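Glucuronoarabinoxylan endo-1,4-beta-xylanase (Clostridium papyrosolvens, PDB 4FMV) cleaves xylan chains internally as an endoxylanase of glycoside hydrolase family 30, subfamily 8, represented here by the part that holds its (beta/alpha)8 barrel and side beta-domain. Local coordinates at residues I324-T329 with T382-N387; K299-T304 with A315-N320; H205-S210 with T231-D236. All coordinates share one frame; numbering follows the deposited sequence.

How the contacts relate
Along the chain the order is contact 3, contact 2, contact 1. Contact 3 sits at the C-terminal ends of two neighbouring parallel strands, 201-205 and 227-232, of the (beta/alpha)8 barrel. The other two belong to the side beta-domain, built mostly from chain after the barrel: contact 2 pairs strand 299-303 with 311-318, and contact 1 pairs 321-328 with 380-387. Since 311-318 and 321-328 are antiparallel neighbours, contacts 1 and 2 run on into each other. Their centres are about 12 Å apart, and Ile324 CG1 lies 4.2 Å from Ala315 CB. Contact 3 is centred about 23 Å from contact 1 and about 25 Å from contact 2, so the likely catalytic centre stands well away from both.

Contact 1 (I324-T329 with T382-N387); sequences IVAINT and TTFVGN
The ring of Phe384 meets the strand of Ile324 and Ala326 with its edge: Ala326 CB lies near the ring plane, 4.1 Å from CE1, and the Ile324 carbonyl oxygen lies at the same edge, 3.6 Å from CD1. One ring face carries the methyl of Thr382, two residues back on the same strand, whose CG2 stands 3.4 Å above the plane and offset toward the rim. The first torsion explains this placement: CG is anti to the carbonyl carbon (chi1 -55°), which swings the ring back alongside Thr382. Beyond the pair, the rings of Phe372 and Phe338 also meet Phe384, each inclined at about 55°, in the apolar layer between this sheet and strand 371-376. The two strands are antiparallel, 158° between their directions, and form part of the beta-sandwich side domain that accompanies the barrel in family 30 enzymes. Four nearly straight backbone bonds tie them, two within Ile324-Phe384 and two within Ala326-Thr382; the shortest, Phe384 N to Ile324 O, measures 2.7 Å. Between these rungs sits the non-hydrogen-bonded pair Val325-Thr383, with its side chains on the face opposite to the phenylalanine. There Val325 CG2 comes to 3.7 Å from Thr383 OG1, and the hydroxyl has a polar partner in Gln289 O, in the final helix of the barrel, so this face looks toward the barrel. On the phenylalanine side, water 1 donates to Ala326 O at 3.2 Å and is hydrogen-bonded to Thr382 OG1 at 2.8 Å.

Contact 2 (K299-T304 with A315-N320); sequences KRVDAT and AYTGDN
Lys299 and Thr317 form a two-bond antiparallel rung, each N to the other's O at 2.9 Å, but the strands diverge from it, their directions 132° apart. They are the arms of a beta hairpin, 299-303 and 311-318, in the side beta-domain, which also takes in the N-terminal strand 5-8. Further along, Val301 N still reaches Ala315 O, yet the donor stands 39° out of the carbonyl plane. The return link is made by water 2, which donates to Val301 O at 2.7 Å and accepts from Ala315 N at 3.2 Å. On one face, the non-hydrogen-bonded pair Arg300 and Tyr316 cross, the Tyr316 ring passing its CD2 within 3.6 Å of Arg300 CA. Toward strand 5-8 the other face is apolar: Ala315 CB meets Ala303 CB at 3.7 Å and also touches Val301 CG2. The Val301 and Thr317 side chains cross at about a right angle, Val301 CG1 3.6 Å from Thr317 OG1. The arginine starts out straight, CG anti to the backbone N, and the bend at chi3 (78°) carries the guanidinium off past the partner strand. Its NE and NH2 are held by Gln14 OE1 and Asn258 OD1, linking the hairpin to the barrel's first strand and to the segment after helix 240-255. The remaining nitrogen, Arg300 NH1, faces water 2 and donates to it at 2.9 Å.

Contact 3 (H205-S210 with T231-D236); sequences HFYGTS and TEKYFD
Glu232 reaches Tyr207 because its CG is anti to the backbone N (chi1 -165°) and the chain stays extended beyond it, while Tyr207, with CG anti to its carbonyl carbon (chi1 -66°), swings its ring across from the neighbouring segment. Glu232 ends strand 227-232 and Tyr207 lies in the loop just after the neighbouring parallel strand 201-205 of the (beta/alpha)8 barrel, at the C-terminal rim where this fold gathers its active sites. Glu232 closes the seventh barrel strand, the place of the nucleophile in the clan to which family 30 belongs, and Glu143 follows the fourth, consistent with the acid/base. Tyr207 OH donates to Glu232 OE2 over a very short 2.5 Å, and the carboxylate sits at the edge of the tyrosine ring. The other oxygen, OE1, is bound by Arg47. Glu232 CB rides over the centre of the His205 ring, 3.4 Å from its centroid, in a CH-pi contact. In that ring ND1 is hydrogen-bonded to Glu143 OE2 and NE2 to Glu177 OE1, two bonds on different edges that limit its rotation. Thr231 OG1, 3.0 Å from His205 CD2, is hydrogen-bonded to the same Glu177 oxygen. Tyr234 packs obliquely against Tyr207, planes at 52°. Lys233 runs past the Tyr207 ring in the opposite direction, its CD 3.7 Å from CE1. Its bent chain brings the ammonium, paired in a salt bridge with Glu249, back to the loop, where NZ donates to Phe206 O at 2.9 Å from above the carbonyl plane. Water 3 accepts from Gly208 N at 3.0 Å and, weakly, from Lys233 NZ.

Contact 1 (I324-T329 with T382-N387)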
ATOM      1  N   ILE A 324       7.824  -0.246 -17.561  1.00 12.54           N
ATOM      2  CA  ILE A 324       9.048   0.373 -17.029  1.00  9.39           C
ATOM      3  C   ILE A 324       8.674   1.725 -16.440  1.00 12.83           C
ATOM      4  O   ILE A 324       8.056   2.561 -17.111  1.00 14.87           O
ATOM      5  CB  ILE A 324      10.111   0.607 -18.120  1.00 11.18           C
ATOM      6  CG1 ILE A 324      10.530  -0.719 -18.753  1.00  9.60           C
ATOM      7  CG2 ILE A 324      11.332   1.349 -17.553  1.00 10.61           C
ATOM      8  CD1 ILE A 324      11.192  -0.562 -20.120  1.00 14.64           C
ATOM      9  N   VAL A 325       9.027   1.923 -15.174  1.00 12.93           N
ATOM     10  CA  VAL A 325       8.807   3.185 -14.489  1.00 10.96           C
ATOM     11  C   VAL A 325      10.166   3.813 -14.249  1.00 13.38           C
ATOM     12  O   VAL A 325      11.030   3.242 -13.547  1.00 12.49           O
ATOM     13  CB  VAL A 325       8.062   2.980 -13.149  1.00  7.35           C
ATOM     14  CG1 VAL A 325       7.918   4.308 -12.377  1.00  8.64           C
ATOM     15  CG2 VAL A 325       6.697   2.329 -13.394  1.00  6.99           C
ATOM     16  N   ALA A 326      10.364   4.981 -14.847  1.00 12.14           N
ATOM     17  CA  ALA A 326      11.654   5.673 -14.779  1.00 11.87           C
ATOM     18  C   ALA A 326      11.478   7.070 -14.208  1.00 10.52           C
ATOM     19  O   ALA A 326      10.728   7.887 -14.747  1.00 13.83           O
ATOM     20  CB  ALA A 326      12.302   5.725 -16.154  1.00 11.78           C
ATOM     21  N   ILE A 327      12.169   7.329 -13.102  1.00  8.99           N
ATOM     22  CA  ILE A 327      12.066   8.588 -12.381  1.00  9.52           C
ATOM     23  C   ILE A 327      13.346   9.385 -12.585  1.00 14.98           C
ATOM     24  O   ILE A 327      14.425   8.845 -12.411  1.00 14.22           O
ATOM     25  CB  ILE A 327      11.889   8.340 -10.868  1.00  8.47           C
ATOM     26  CG1 ILE A 327      10.628   7.507 -10.601  1.00 10.37           C
ATOM     27  CG2 ILE A 327      11.843   9.679 -10.104  1.00  6.75           C
ATOM     28  CD1 ILE A 327      10.631   6.750  -9.285  1.00  8.34           C
ATOM     29  N   ASN A 328      13.236  10.649 -12.998  1.00 18.62           N
ATOM     30  CA  ASN A 328      14.413  11.522 -13.064  1.00 18.75           C
ATOM     31  C   ASN A 328      14.265  12.666 -12.062  1.00 16.36           C
ATOM     32  O   ASN A 328      13.500  13.599 -12.307  1.00 15.08           O
ATOM     33  CB  ASN A 328      14.575  12.075 -14.488  1.00 17.09           C
ATOM     34  CG  ASN A 328      15.655  13.141 -14.590  1.00 17.71           C
ATOM     35  OD1 ASN A 328      16.548  13.228 -13.740  1.00 17.74           O
ATOM     36  ND2 ASN A 328      15.589  13.954 -15.652  1.00 16.17           N
ATOM     37  N   THR A 329      15.025  12.619 -10.965  1.00 13.18           N
ATOM     38  CA  THR A 329      14.906  13.631  -9.905  1.00 12.92           C
ATOM     39  C   THR A 329      15.843  14.800 -10.175  1.00 18.13           C
ATOM     40  O   THR A 329      15.880  15.773  -9.408  1.00 21.14           O
ATOM     41  CB  THR A 329      15.227  13.066  -8.491  1.00 14.59           C
ATOM     42  OG1 THR A 329      16.614  12.697  -8.419  1.00 17.81           O
ATOM     43  CG2 THR A 329      14.383  11.842  -8.178  1.00 12.88           C
ATOM     44  N   THR A 382       8.044   8.775 -15.322  1.00 13.65           N
ATOM     45  CA  THR A 382       7.498   8.322 -16.588  1.00 11.62           C
ATOM     46  C   THR A 382       7.255   6.826 -16.513  1.00 12.02           C
ATOM     47  O   THR A 382       8.110   6.060 -16.025  1.00 12.23           O
ATOM     48  CB  THR A 382       8.463   8.573 -17.754  1.00 12.47           C
ATOM     49  OG1 THR A 382       8.668   9.977 -17.942  1.00 14.52           O
ATOM     50  CG2 THR A 382       7.912   7.964 -19.044  1.00 14.03           C
ATOM     51  N   THR A 383       6.094   6.403 -17.004  1.00  9.77           N
ATOM     52  CA  THR A 383       5.810   4.981 -17.127  1.00 10.10           C
ATOM     53  C   THR A 383       5.717   4.645 -18.609  1.00 12.30           C
ATOM     54  O   THR A 383       4.970   5.296 -19.356  1.00 14.52           O
ATOM     55  CB  THR A 383       4.519   4.605 -16.406  1.00 10.79           C
ATOM     56  OG1 THR A 383       4.632   4.933 -15.015  1.00 10.27           O
ATOM     57  CG2 THR A 383       4.236   3.119 -16.556  1.00 10.87           C
ATOM     58  N   PHE A 384       6.509   3.668 -19.043  1.00 11.45           N
ATOM     59  CA  PHE A 384       6.442   3.172 -20.415  1.00 13.92           C
ATOM     60  C   PHE A 384       5.722   1.828 -20.417  1.00 18.07           C
ATOM     61  O   PHE A 384       6.021   0.957 -19.600  1.00 20.84           O
ATOM     62  CB  PHE A 384       7.844   2.967 -20.997  1.00 13.59           C
ATOM     63  CG  PHE A 384       8.718   4.183 -20.937  1.00 14.99           C
ATOM     64  CD1 PHE A 384       9.514   4.425 -19.827  1.00 15.48           C
ATOM     65  CD2 PHE A 384       8.765   5.076 -21.999  1.00 14.20           C
ATOM     66  CE1 PHE A 384      10.324   5.549 -19.762  1.00 14.55           C
ATOM     67  CE2 PHE A 384       9.571   6.205 -21.947  1.00 14.20           C
ATOM     68  CZ  PHE A 384      10.362   6.435 -20.824  1.00 16.17           C
ATOM     69  N   VAL A 385       4.789   1.655 -21.345  1.00 18.40           N
ATOM     70  CA  VAL A 385       4.047   0.413 -21.460  1.00 17.70           C
ATOM     71  C   VAL A 385       4.105  -0.112 -22.890  1.00 17.20           C
ATOM     72  O   VAL A 385       3.921   0.644 -23.839  1.00 16.06           O
ATOM     73  CB  VAL A 385       2.591   0.625 -21.044  1.00 20.90           C
ATOM     74  CG1 VAL A 385       1.806  -0.691 -21.133  1.00 18.49           C
ATOM     75  CG2 VAL A 385       2.537   1.219 -19.627  1.00 21.69           C
ATOM     76  N   GLY A 386       4.352  -1.410 -23.046  1.00 22.02           N
ATOM     77  CA  GLY A 386       4.396  -2.010 -24.368  1.00 23.83           C
ATOM     78  C   GLY A 386       3.904  -3.447 -24.366  1.00 25.64           C
ATOM     79  O   GLY A 386       3.782  -4.079 -23.313  1.00 20.11           O
ATOM     80  N   ASN A 387       3.588  -3.961 -25.547  1.00 33.15           N
ATOM     81  CA  ASN A 387       3.270  -5.376 -25.680  1.00 38.25           C
ATOM     82  C   ASN A 387       4.525  -6.250 -25.683  1.00 42.55           C
ATOM     83  O   ASN A 387       5.455  -6.006 -26.448  1.00 43.76           O
ATOM     84  CB  ASN A 387       2.438  -5.621 -26.928  1.00 39.54           C
ATOM     85  CG  ASN A 387       1.015  -5.161 -26.762  1.00 41.90           C
ATOM     86  OD1 ASN A 387       0.523  -5.012 -25.640  1.00 40.85           O
ATOM     87  ND2 ASN A 387       0.338  -4.932 -27.875  1.00 45.24           N
TER
HETATM   88  O   HOH W   1      10.829  10.620 -16.339  1.00 13.07           O

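Contact 2 (K299-T304 with A315-N320)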
ATOM      1  N   LYS A 299       4.430  -9.217 -12.052  1.00 14.97           N
ATOM      2  CA  LYS A 299       5.589  -9.419 -11.212  1.00 14.55           C
ATOM      3  C   LYS A 299       6.631  -8.342 -11.503  1.00 12.75           C
ATOM      4  O   LYS A 299       6.785  -7.917 -12.635  1.00 12.61           O
ATOM      5  CB  LYS A 299       6.174 -10.806 -11.467  1.00 15.59           C
ATOM      6  CG  LYS A 299       5.256 -11.914 -11.014  1.00 20.05           C
ATOM      7  CD  LYS A 299       5.804 -13.273 -11.365  1.00 26.02           C
ATOM      8  CE  LYS A 299       4.870 -14.367 -10.855  1.00 28.92           C
ATOM      9  NZ  LYS A 299       5.442 -15.709 -11.153  1.00 32.07           N
ATOM     10  N   ARG A 300       7.350  -7.895 -10.485  1.00 11.25           N
ATOM     11  CA  ARG A 300       8.508  -7.088 -10.774  1.00 10.43           C
ATOM     12  C   ARG A 300       9.544  -7.987 -11.454  1.00 14.45           C
ATOM     13  O   ARG A 300       9.610  -9.198 -11.193  1.00 15.52           O
ATOM     14  CB  ARG A 300       9.068  -6.463  -9.507  1.00 11.23           C
ATOM     15  CG  ARG A 300      10.232  -5.549  -9.773  1.00 13.44           C
ATOM     16  CD  ARG A 300      10.661  -4.832  -8.521  1.00 14.07           C
ATOM     17  NE  ARG A 300      11.449  -5.689  -7.640  1.00 11.76           N
ATOM     18  CZ  ARG A 300      12.772  -5.763  -7.672  1.00 14.84           C
ATOM     19  NH1 ARG A 300      13.452  -5.054  -8.558  1.00 14.31           N
ATOM     20  NH2 ARG A 300      13.416  -6.558  -6.831  1.00 16.83           N
ATOM     21  N   VAL A 301      10.333  -7.409 -12.347  1.00 14.98           N
ATOM     22  CA  VAL A 301      11.443  -8.132 -12.954  1.00 16.81           C
ATOM     23  C   VAL A 301      12.717  -7.314 -12.798  1.00 17.44           C
ATOM     24  O   VAL A 301      12.657  -6.116 -12.498  1.00 14.19           O
ATOM     25  CB  VAL A 301      11.191  -8.412 -14.448  1.00 16.10           C
ATOM     26  CG1 VAL A 301       9.925  -9.249 -14.620  1.00 16.45           C
ATOM     27  CG2 VAL A 301      11.072  -7.103 -15.220  1.00 19.39           C
ATOM     28  N   ASP A 302      13.866  -7.965 -12.985  1.00 18.96           N
ATOM     29  CA  ASP A 302      15.162  -7.304 -12.855  1.00 20.97           C
ATOM     30  C   ASP A 302      15.361  -6.213 -13.877  1.00 18.64           C
ATOM     31  O   ASP A 302      15.190  -6.441 -15.065  1.00 20.97           O
ATOM     32  CB  ASP A 302      16.300  -8.311 -13.025  1.00 25.83           C
ATOM     33  CG  ASP A 302      16.703  -8.940 -11.730  1.00 32.42           C
ATOM     34  OD1 ASP A 302      16.727  -8.207 -10.715  1.00 31.99           O
ATOM     35  OD2 ASP A 302      16.989 -10.162 -11.723  1.00 38.34           O
ATOM     36  N   ALA A 303      15.747  -5.036 -13.406  1.00 17.37           N
ATOM     37  CA  ALA A 303      16.101  -3.928 -14.283  1.00 19.04           C
ATOM     38  C   ALA A 303      17.201  -3.109 -13.624  1.00 19.23           C
ATOM     39  O   ALA A 303      17.216  -2.948 -12.390  1.00 16.95           O
ATOM     40  CB  ALA A 303      14.881  -3.054 -14.568  1.00 16.29           C
ATOM     41  N   THR A 304      18.126  -2.590 -14.427  1.00 19.67           N
ATOM     42  CA  THR A 304      19.188  -1.778 -13.854  1.00 20.60           C
ATOM     43  C   THR A 304      18.507  -0.634 -13.099  1.00 21.02           C
ATOM     44  O   THR A 304      17.838   0.200 -13.708  1.00 24.63           O
ATOM     45  CB  THR A 304      20.031  -1.212 -14.992  1.00 20.12           C
ATOM     46  OG1 THR A 304      20.393  -2.284 -15.867  1.00 23.76           O
ATOM     47  CG2 THR A 304      21.291  -0.507 -14.484  1.00 15.97           C
ATOM     48  N   ALA A 315      10.949  -2.245 -13.249  1.00 14.78           N
ATOM     49  CA  ALA A 315      10.248  -2.842 -14.386  1.00 15.49           C
ATOM     50  C   ALA A 315       9.365  -4.013 -13.943  1.00 14.27           C
ATOM     51  O   ALA A 315       9.628  -4.635 -12.924  1.00 13.15           O
ATOM     52  CB  ALA A 315      11.257  -3.287 -15.459  1.00 15.75           C
ATOM     53  N   TYR A 316       8.310  -4.299 -14.702  1.00 13.83           N
ATOM     54  CA  TYR A 316       7.297  -5.280 -14.304  1.00 12.58           C
ATOM     55  C   TYR A 316       6.734  -5.958 -15.550  1.00 14.70           C
ATOM     56  O   TYR A 316       6.781  -5.383 -16.637  1.00 17.06           O
ATOM     57  CB  TYR A 316       6.149  -4.579 -13.550  1.00 10.58           C
ATOM     58  CG  TYR A 316       6.645  -3.633 -12.488  1.00 11.77           C
ATOM     59  CD1 TYR A 316       7.187  -2.394 -12.838  1.00 12.61           C
ATOM     60  CD2 TYR A 316       6.621  -3.986 -11.138  1.00  9.59           C
ATOM     61  CE1 TYR A 316       7.675  -1.519 -11.871  1.00 14.72           C
ATOM     62  CE2 TYR A 316       7.125  -3.120 -10.163  1.00 11.70           C
ATOM     63  CZ  TYR A 316       7.649  -1.888 -10.549  1.00 12.78           C
ATOM     64  OH  TYR A 316       8.138  -1.010  -9.620  1.00 16.28           O
ATOM     65  N   THR A 317       6.208  -7.175 -15.406  1.00 13.89           N
ATOM     66  CA  THR A 317       5.546  -7.849 -16.528  1.00 14.78           C
ATOM     67  C   THR A 317       4.291  -8.568 -16.074  1.00 16.22           C
ATOM     68  O   THR A 317       4.158  -8.941 -14.910  1.00 16.38           O
ATOM     69  CB  THR A 317       6.428  -8.930 -17.211  1.00 23.89           C
ATOM     70  OG1 THR A 317       6.807  -9.923 -16.248  1.00 24.13           O
ATOM     71  CG2 THR A 317       7.664  -8.329 -17.829  1.00 26.16           C
ATOM     72  N   GLY A 318       3.383  -8.787 -17.020  1.00 18.19           N
ATOM     73  CA  GLY A 318       2.204  -9.604 -16.801  1.00 18.70           C
ATOM     74  C   GLY A 318       1.233  -9.334 -17.932  1.00 17.88           C
ATOM     75  O   GLY A 318       1.391  -8.342 -18.636  1.00 15.57           O
ATOM     76  N   ASP A 319       0.233 -10.198 -18.100  1.00 20.15           N
ATOM     77  CA  ASP A 319      -0.783 -10.008 -19.146  1.00 23.30           C
ATOM     78  C   ASP A 319      -0.172  -9.629 -20.502  1.00 23.24           C
ATOM     79  O   ASP A 319      -0.703  -8.765 -21.214  1.00 22.88           O
ATOM     80  CB  ASP A 319      -1.817  -8.957 -18.723  1.00 24.37           C
ATOM     81  CG  ASP A 319      -3.016  -8.911 -19.647  1.00 26.96           C
ATOM     82  OD1 ASP A 319      -3.432  -9.982 -20.125  1.00 28.93           O
ATOM     83  OD2 ASP A 319      -3.536  -7.803 -19.902  1.00 26.64           O
ATOM     84  N   ASN A 320       0.943 -10.272 -20.841  1.00 21.78           N
ATOM     85  CA  ASN A 320       1.639 -10.057 -22.112  1.00 24.43           C
ATOM     86  C   ASN A 320       1.996  -8.600 -22.351  1.00 22.86           C
ATOM     87  O   ASN A 320       2.000  -8.124 -23.497  1.00 20.74           O
ATOM     88  CB  ASN A 320       0.825 -10.604 -23.290  1.00 28.57           C
ATOM     89  CG  ASN A 320       0.230 -11.970 -23.000  1.00 31.78           C
ATOM     90  OD1 ASN A 320       0.955 -12.945 -22.799  1.00 30.51           O
ATOM     91  ND2 ASN A 320      -1.097 -12.043 -22.968  1.00 34.60           N
TER
HETATM   92  O   HOH W   2      12.644  -3.808 -11.042  1.00 12.53           O

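Contact 3 (H205-S210 with T231-D236)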
ATOM      1  N   HIS A 205       4.212   0.854   7.989  1.00  6.13           N
ATOM      2  CA  HIS A 205       4.145   2.234   7.519  1.00  8.55           C
ATOM      3  C   HIS A 205       5.552   2.812   7.416  1.00 11.29           C
ATOM      4  O   HIS A 205       6.489   2.335   8.053  1.00 11.99           O
ATOM      5  CB  HIS A 205       3.295   3.106   8.453  1.00  7.13           C
ATOM      6  CG  HIS A 205       1.892   2.615   8.624  1.00 11.87           C
ATOM      7  ND1 HIS A 205       1.001   3.202   9.499  1.00 10.79           N
ATOM      8  CD2 HIS A 205       1.229   1.591   8.042  1.00  9.98           C
ATOM      9  CE1 HIS A 205      -0.154   2.568   9.434  1.00  9.27           C
ATOM     10  NE2 HIS A 205      -0.040   1.578   8.558  1.00 11.78           N
ATOM     11  N   PHE A 206       5.653   3.814   6.551  1.00 10.55           N
ATOM     12  CA  PHE A 206       6.861   4.554   6.149  1.00  9.77           C
ATOM     13  C   PHE A 206       7.216   5.878   6.856  1.00 11.36           C
ATOM     14  O   PHE A 206       7.836   6.752   6.226  1.00  9.44           O
ATOM     15  CB  PHE A 206       7.092   4.610   4.635  1.00  7.61           C
ATOM     16  CG  PHE A 206       7.652   3.332   4.044  1.00  9.10           C
ATOM     17  CD1 PHE A 206       7.868   2.198   4.836  1.00 10.67           C
ATOM     18  CD2 PHE A 206       7.980   3.277   2.684  1.00  8.77           C
ATOM     19  CE1 PHE A 206       8.393   1.017   4.282  1.00  8.95           C
ATOM     20  CE2 PHE A 206       8.510   2.099   2.112  1.00  9.64           C
ATOM     21  CZ  PHE A 206       8.714   0.969   2.918  1.00  8.09           C
ATOM     22  N   TYR A 207       6.679   6.159   8.037  1.00 11.12           N
ATOM     23  CA  TYR A 207       6.931   7.486   8.530  1.00 10.87           C
ATOM     24  C   TYR A 207       8.273   7.461   9.247  1.00 15.02           C
ATOM     25  O   TYR A 207       8.376   7.106  10.421  1.00 15.21           O
ATOM     26  CB  TYR A 207       5.835   7.810   9.557  1.00 11.61           C
ATOM     27  CG  TYR A 207       4.466   7.907   8.915  1.00 10.58           C
ATOM     28  CD1 TYR A 207       4.173   8.950   8.039  1.00 10.99           C
ATOM     29  CD2 TYR A 207       3.492   6.959   9.156  1.00  8.02           C
ATOM     30  CE1 TYR A 207       2.948   9.047   7.432  1.00 11.04           C
ATOM     31  CE2 TYR A 207       2.254   7.048   8.533  1.00  9.61           C
ATOM     32  CZ  TYR A 207       1.993   8.091   7.682  1.00 11.14           C
ATOM     33  OH  TYR A 207       0.768   8.199   7.069  1.00 14.17           O
ATOM     34  N   GLY A 208       9.275   8.006   8.550  1.00 15.36           N
ATOM     35  CA  GLY A 208      10.656   8.025   9.008  1.00 14.85           C
ATOM     36  C   GLY A 208      11.529   6.812   8.690  1.00 14.98           C
ATOM     37  O   GLY A 208      12.646   6.707   9.201  1.00 12.90           O
ATOM     38  N   THR A 209      11.053   5.898   7.849  1.00 14.41           N
ATOM     39  CA  THR A 209      11.825   4.691   7.505  1.00 11.43           C
ATOM     40  C   THR A 209      12.898   5.003   6.468  1.00 13.52           C
ATOM     41  O   THR A 209      12.570   5.437   5.365  1.00  9.96           O
ATOM     42  CB  THR A 209      10.893   3.603   6.894  1.00 13.88           C
ATOM     43  OG1 THR A 209       9.772   3.386   7.756  1.00 11.56           O
ATOM     44  CG2 THR A 209      11.649   2.270   6.673  1.00 11.66           C
ATOM     45  N   SER A 210      14.172   4.761   6.795  1.00 11.49           N
ATOM     46  CA  SER A 210      15.242   4.986   5.832  1.00 11.97           C
ATOM     47  C   SER A 210      15.219   3.887   4.771  1.00 12.20           C
ATOM     48  O   SER A 210      14.685   2.797   5.006  1.00  7.94           O
ATOM     49  CB  SER A 210      16.613   5.047   6.523  1.00 14.68           C
ATOM     50  OG  SER A 210      16.888   3.840   7.206  1.00 16.46           O
ATOM     51  N   THR A 231       1.392  -0.139   4.053  1.00 10.04           N
ATOM     52  CA  THR A 231      -0.043   0.161   4.139  1.00  9.25           C
ATOM     53  C   THR A 231      -0.487   1.595   4.439  1.00  8.00           C
ATOM     54  O   THR A 231      -1.685   1.883   4.413  1.00  9.86           O
ATOM     55  CB  THR A 231      -0.704  -0.773   5.180  1.00  8.43           C
ATOM     56  OG1 THR A 231      -0.115  -0.546   6.469  1.00  9.57           O
ATOM     57  CG2 THR A 231      -0.507  -2.215   4.787  1.00  5.68           C
ATOM     58  N   GLU A 232       0.424   2.465   4.853  1.00  8.38           N
ATOM     59  CA  GLU A 232       0.087   3.888   4.972  1.00  7.44           C
ATOM     60  C   GLU A 232       1.286   4.802   4.797  1.00  8.46           C
ATOM     61  O   GLU A 232       2.304   4.630   5.485  1.00  8.30           O
ATOM     62  CB  GLU A 232      -0.551   4.149   6.333  1.00  6.86           C
ATOM     63  CG  GLU A 232      -1.280   5.507   6.443  1.00  8.26           C
ATOM     64  CD  GLU A 232      -1.478   5.904   7.877  1.00 10.30           C
ATOM     65  OE1 GLU A 232      -2.083   5.120   8.626  1.00 12.41           O
ATOM     66  OE2 GLU A 232      -1.001   6.977   8.270  1.00 11.29           O
ATOM     67  N   LYS A 233       1.159   5.808   3.938  1.00 12.36           N
ATOM     68  CA  LYS A 233       2.108   6.916   3.900  1.00 11.46           C
ATOM     69  C   LYS A 233       1.380   8.100   3.263  1.00 10.87           C
ATOM     70  O   LYS A 233       0.569   7.922   2.346  1.00  8.69           O
ATOM     71  CB  LYS A 233       3.369   6.516   3.108  1.00  9.87           C
ATOM     72  CG  LYS A 233       4.478   7.598   3.040  1.00  8.30           C
ATOM     73  CD  LYS A 233       4.940   8.043   4.438  1.00 10.97           C
ATOM     74  CE  LYS A 233       6.120   9.045   4.361  1.00 14.28           C
ATOM     75  NZ  LYS A 233       7.405   8.406   3.930  1.00 15.96           N
ATOM     76  N   TYR A 234       1.688   9.313   3.688  1.00  9.73           N
ATOM     77  CA  TYR A 234       1.249  10.469   2.915  1.00 10.21           C
ATOM     78  C   TYR A 234       2.426  11.401   2.688  1.00 12.52           C
ATOM     79  O   TYR A 234       3.486  11.270   3.339  1.00 12.53           O
ATOM     80  CB  TYR A 234       0.082  11.204   3.602  1.00  8.43           C
ATOM     81  CG  TYR A 234       0.516  11.941   4.843  1.00 10.24           C
ATOM     82  CD1 TYR A 234       0.993  13.251   4.757  1.00 13.81           C
ATOM     83  CD2 TYR A 234       0.489  11.331   6.091  1.00  8.16           C
ATOM     84  CE1 TYR A 234       1.427  13.946   5.883  1.00 15.49           C
ATOM     85  CE2 TYR A 234       0.900  12.035   7.233  1.00  8.69           C
ATOM     86  CZ  TYR A 234       1.369  13.332   7.112  1.00 14.55           C
ATOM     87  OH  TYR A 234       1.792  14.036   8.225  1.00 18.88           O
ATOM     88  N   PHE A 235       2.253  12.313   1.735  1.00 10.39           N
ATOM     89  CA  PHE A 235       3.191  13.401   1.518  1.00 10.97           C
ATOM     90  C   PHE A 235       2.386  14.690   1.557  1.00 12.49           C
ATOM     91  O   PHE A 235       1.213  14.729   1.149  1.00 11.70           O
ATOM     92  CB  PHE A 235       3.954  13.226   0.196  1.00  8.77           C
ATOM     93  CG  PHE A 235       4.878  12.035   0.201  1.00 12.01           C
ATOM     94  CD1 PHE A 235       4.396  10.770  -0.099  1.00 11.82           C
ATOM     95  CD2 PHE A 235       6.221  12.179   0.546  1.00 13.41           C
ATOM     96  CE1 PHE A 235       5.234   9.659  -0.060  1.00 14.69           C
ATOM     97  CE2 PHE A 235       7.070  11.084   0.568  1.00 13.90           C
ATOM     98  CZ  PHE A 235       6.571   9.812   0.264  1.00 13.90           C
ATOM     99  N   ASP A 236       3.032  15.744   2.043  1.00 13.54           N
ATOM    100  CA  ASP A 236       2.364  16.982   2.402  1.00 13.08           C
ATOM    101  C   ASP A 236       1.581  17.700   1.311  1.00 11.96           C
ATOM    102  O   ASP A 236       0.526  18.252   1.587  1.00 14.06           O
ATOM    103  CB  ASP A 236       3.386  17.972   2.974  1.00 13.49           C
ATOM    104  CG  ASP A 236       3.804  17.627   4.392  1.00 17.39           C
ATOM    105  OD1 ASP A 236       3.104  16.848   5.075  1.00 15.47           O
ATOM    106  OD2 ASP A 236       4.833  18.156   4.824  1.00 20.94           O
TER
HETATM  107  O   HOH W   3      10.219   8.926   5.824  1.00 23.97           O